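Local coordinates for D-hydantoinase (Ralstonia pickettii, PDB 1NFG) that catalyses the stereospecific hydrolysis of the cyclic amide bond of D-hydantoin derivatives, using two zinc ions in each subunit, at the interface of chains A and B and the interface of chains A and C. Numbering follows the deposited sequence. Chains: chain A/B/C, D-hydantoinase.

Contact 1: the interface of chains A and B. Residues chain A 17, 19, 31-33; chain B 29, 383-384.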
loop_
_atom_site.group_PDB
_atom_site.type_symbol
_atom_site.label_atom_id
_atom_site.label_comp_id
_atom_site.label_asym_id
_atom_site.label_seq_id
_atom_site.Cartn_x
_atom_site.Cartn_y
_atom_site.Cartn_z
ATOM N N SER A 17 39.076 -3.526 -11.851
ATOM C CA SER A 17 40.387 -4.140 -11.992
ATOM C C SER A 17 41.457 -3.198 -12.502
ATOM O O SER A 17 41.216 -2.407 -13.411
ATOM C CB SER A 17 40.297 -5.363 -12.908
ATOM O OG SER A 17 39.685 -5.051 -14.142
ATOM N N ALA A 19 44.212 -2.708 -14.671
ATOM C CA ALA A 19 44.759 -3.346 -15.850
ATOM C C ALA A 19 44.903 -2.291 -16.926
ATOM O O ALA A 19 44.407 -1.169 -16.785
ATOM C CB ALA A 19 43.834 -4.462 -16.320
ATOM N N ILE A 31 42.566 -6.435 -22.940
ATOM C CA ILE A 31 42.641 -5.925 -21.577
ATOM C C ILE A 31 43.599 -6.820 -20.799
ATOM O O ILE A 31 43.423 -8.045 -20.741
ATOM C CB ILE A 31 41.260 -5.936 -20.886
ATOM C CG1 ILE A 31 40.241 -5.192 -21.754
ATOM C CG2 ILE A 31 41.358 -5.272 -19.518
ATOM C CD1 ILE A 31 38.821 -5.230 -21.222
ATOM N N GLY A 32 44.624 -6.201 -20.218
ATOM C CA GLY A 32 45.617 -6.950 -19.466
ATOM C C GLY A 32 46.600 -7.687 -20.363
ATOM O O GLY A 32 46.368 -7.849 -21.562
ATOM N N GLY A 33 47.709 -8.132 -19.784
ATOM C CA GLY A 33 48.702 -8.855 -20.558
ATOM C C GLY A 33 49.687 -7.958 -21.280
ATOM O O GLY A 33 49.827 -6.779 -20.946
ATOM N N THR B 29 44.524 -13.173 -16.341
ATOM C CA THR B 29 45.507 -12.138 -16.619
ATOM C C THR B 29 45.314 -11.359 -17.920
ATOM O O THR B 29 45.756 -10.212 -18.023
ATOM C CB THR B 29 46.922 -12.739 -16.592
ATOM O OG1 THR B 29 47.005 -13.813 -17.540
ATOM C CG2 THR B 29 47.235 -13.281 -15.199
ATOM N N ALA B 383 37.032 -10.807 -14.981
ATOM C CA ALA B 383 37.780 -9.615 -15.333
ATOM C C ALA B 383 39.255 -9.867 -15.023
ATOM O O ALA B 383 39.606 -10.867 -14.398
ATOM C CB ALA B 383 37.261 -8.420 -14.531
ATOM N N VAL B 384 40.123 -8.972 -15.469
ATOM C CA VAL B 384 41.531 -9.155 -15.198
ATOM C C VAL B 384 41.759 -8.928 -13.718
ATOM O O VAL B 384 41.473 -7.856 -13.191
ATOM C CB VAL B 384 42.386 -8.187 -16.027
ATOM C CG1 VAL B 384 43.827 -8.218 -15.544
ATOM C CG2 VAL B 384 42.315 -8.586 -17.483
HETATM O O HOH W 1 38.721 -6.467 -16.921
#
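Flat peptide groups of chain A offer their faces to chain B here: CG2 of B:Val384 sits over the face of the A:Ile31–A:Gly32 peptide, and the carbonyl oxygen of B:Thr29 over that of the A:Gly32–A:Gly33 peptide. In this hydantoinase of the metallo-dependent hydrolase superfamily, the patch belongs to the small beta-rich part that accompanies the TIM barrel, and it is a worked example of packing by shape, with branched and short side chains meeting backbone. B:Val384 carries the contact as a wedge with two branches. With CG1 anti to the backbone N (chi1 170°), that methyl comes up to CB of A:Ala19 at 3.8 Å. The other methyl, CG2, is directed at the A:Ile31 backbone, 3.5 Å from the carbonyl O, and also meets A:Ile31 CG2 at 4.0 Å, the two branched side chains running at a slant to each other. Since A:Ser17 and A:Ala19 are two apart in strand 15-24, their short side chains both face chain B, and the valine lodges between that strand and the end of strand 27-31. B:Thr29 O lies 3.4 Å from A:Gly33 N, but its place above the peptide face makes this packing and not a bond. Water 1 supplies a polar link: it lies 3.2 Å from B:Val384 N, nearly straight on the N-H (168°), and 3.3 Å from the A:Ser17 hydroxyl OG. B:Ala383 CB stands beside that hydroxyl.

Contact 2: the interface of chains A and C. Residues chain A 224, 227-228, 253; chain C 213.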
loop_
_atom_site.group_PDB
_atom_site.type_symbol
_atom_site.label_atom_id
_atom_site.label_comp_id
_atom_site.label_asym_id
_atom_site.label_seq_id
_atom_site.Cartn_x
_atom_site.Cartn_y
_atom_site.Cartn_z
ATOM N N ALA A 224 -1.434 1.762 -16.286
ATOM C CA ALA A 224 -2.660 0.973 -16.381
ATOM C C ALA A 224 -2.930 0.623 -17.845
ATOM O O ALA A 224 -3.281 -0.517 -18.182
ATOM C CB ALA A 224 -3.826 1.758 -15.804
ATOM N N GLU A 227 -0.673 -1.931 -18.983
ATOM C CA GLU A 227 -1.139 -3.213 -18.469
ATOM C C GLU A 227 -2.226 -3.803 -19.361
ATOM O O GLU A 227 -2.218 -5.004 -19.651
ATOM C CB GLU A 227 -1.699 -3.054 -17.052
ATOM C CG GLU A 227 -1.854 -4.375 -16.314
ATOM C CD GLU A 227 -2.439 -4.214 -14.922
ATOM O OE1 GLU A 227 -2.235 -3.150 -14.292
ATOM O OE2 GLU A 227 -3.093 -5.167 -14.448
ATOM N N ILE A 228 -3.168 -2.955 -19.780
ATOM C CA ILE A 228 -4.283 -3.372 -20.639
ATOM C C ILE A 228 -3.787 -3.882 -21.985
ATOM O O ILE A 228 -4.206 -4.940 -22.452
ATOM C CB ILE A 228 -5.270 -2.201 -20.900
ATOM C CG1 ILE A 228 -5.934 -1.774 -19.590
ATOM C CG2 ILE A 228 -6.322 -2.617 -21.920
ATOM C CD1 ILE A 228 -6.839 -2.829 -19.001
ATOM N N ARG A 253 2.283 -5.667 -9.920
ATOM C CA ARG A 253 1.180 -6.319 -10.610
ATOM C C ARG A 253 1.693 -7.115 -11.800
ATOM O O ARG A 253 0.935 -7.837 -12.432
ATOM C CB ARG A 253 0.178 -5.291 -11.119
ATOM C CG ARG A 253 -0.340 -4.345 -10.066
ATOM C CD ARG A 253 -1.701 -3.824 -10.461
ATOM N NE ARG A 253 -1.660 -2.963 -11.636
ATOM C CZ ARG A 253 -1.318 -1.677 -11.607
ATOM N NH1 ARG A 253 -0.983 -1.101 -10.459
ATOM N NH2 ARG A 253 -1.329 -0.962 -12.728
ATOM N N ARG C 213 -8.976 -3.326 -13.806
ATOM C CA ARG C 213 -8.048 -2.222 -14.029
ATOM C C ARG C 213 -8.746 -1.024 -14.658
ATOM O O ARG C 213 -8.448 0.123 -14.323
ATOM C CB ARG C 213 -6.901 -2.655 -14.930
ATOM C CG ARG C 213 -5.687 -1.759 -14.815
ATOM C CD ARG C 213 -4.911 -2.152 -13.583
ATOM N NE ARG C 213 -5.048 -1.218 -12.473
ATOM C CZ ARG C 213 -4.950 -1.582 -11.199
ATOM N NH1 ARG C 213 -4.733 -2.854 -10.889
ATOM N NH2 ARG C 213 -5.038 -0.674 -10.238
HETATM O O HOH W 2 -4.790 -5.207 -12.171
#
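C:Arg213 lays its guanidinium over that of A:Arg253, the two side chains arriving from opposite directions and stacking with CZ of C:Arg213 3.7 Å from CZ of A:Arg253. The planes are 24° apart, each group covering the centre of the other. Such a pairing of like charges illustrates a common theme of protein interfaces, in which a nearby carboxylate probably offsets the charge. That carboxylate is A:Glu227, which A:Arg253 grips side-on: NE reaches OE1 at 2.7 Å and NH2 reaches the same oxygen at 2.8 Å. The acceptor lies practically in the guanidinium plane, so the bonds should fix the rotation of the A:Arg253 group and present its face to C:Arg213. From chain C, the C:Arg213 side chain crosses A:Glu227 at about a right angle, bringing its NE 3.9 Å from OE1 in a long salt bridge. Its NH1 turns instead to water 2, at the guanidinium edge and 2.7 Å away, which also contacts A:Glu227 OE2 at 2.8 Å. Both oxygens of the carboxylate thereby take part. An extended A:Glu227 chain, with CG anti to the backbone N (chi1 -164°), carries the carboxylate out to this meeting point. Nearer the backbone, C:Arg213 CB lies 4.1 Å from A:Ile228 CD1, while A:Ala224 faces its CG. In the fold, C:Arg213 lies in the first turn of helix 212-229, A:Glu227 and A:Ile228 near the end of the equivalent helix in chain A, and A:Arg253 closes helix 241-253.

About 47 Å separates the C-alpha centres of contact 1 and contact 2, which share chain A but no residue or secondary-structure element. Contact 1 uses strands 15-24 and 27-31 and the loop before strand 390-394, whereas contact 2 uses helices 212-229 and 241-253. Each belongs to its own two-fold interface, so one subunit can hold two different partners at once, as suits a protein found as homodimer and homotetramer and deposited as four copies. At these two patches the chemistry differs, with packing round a valine in contact 1 and a charged cluster in contact 2; the remainder of each interface may differ.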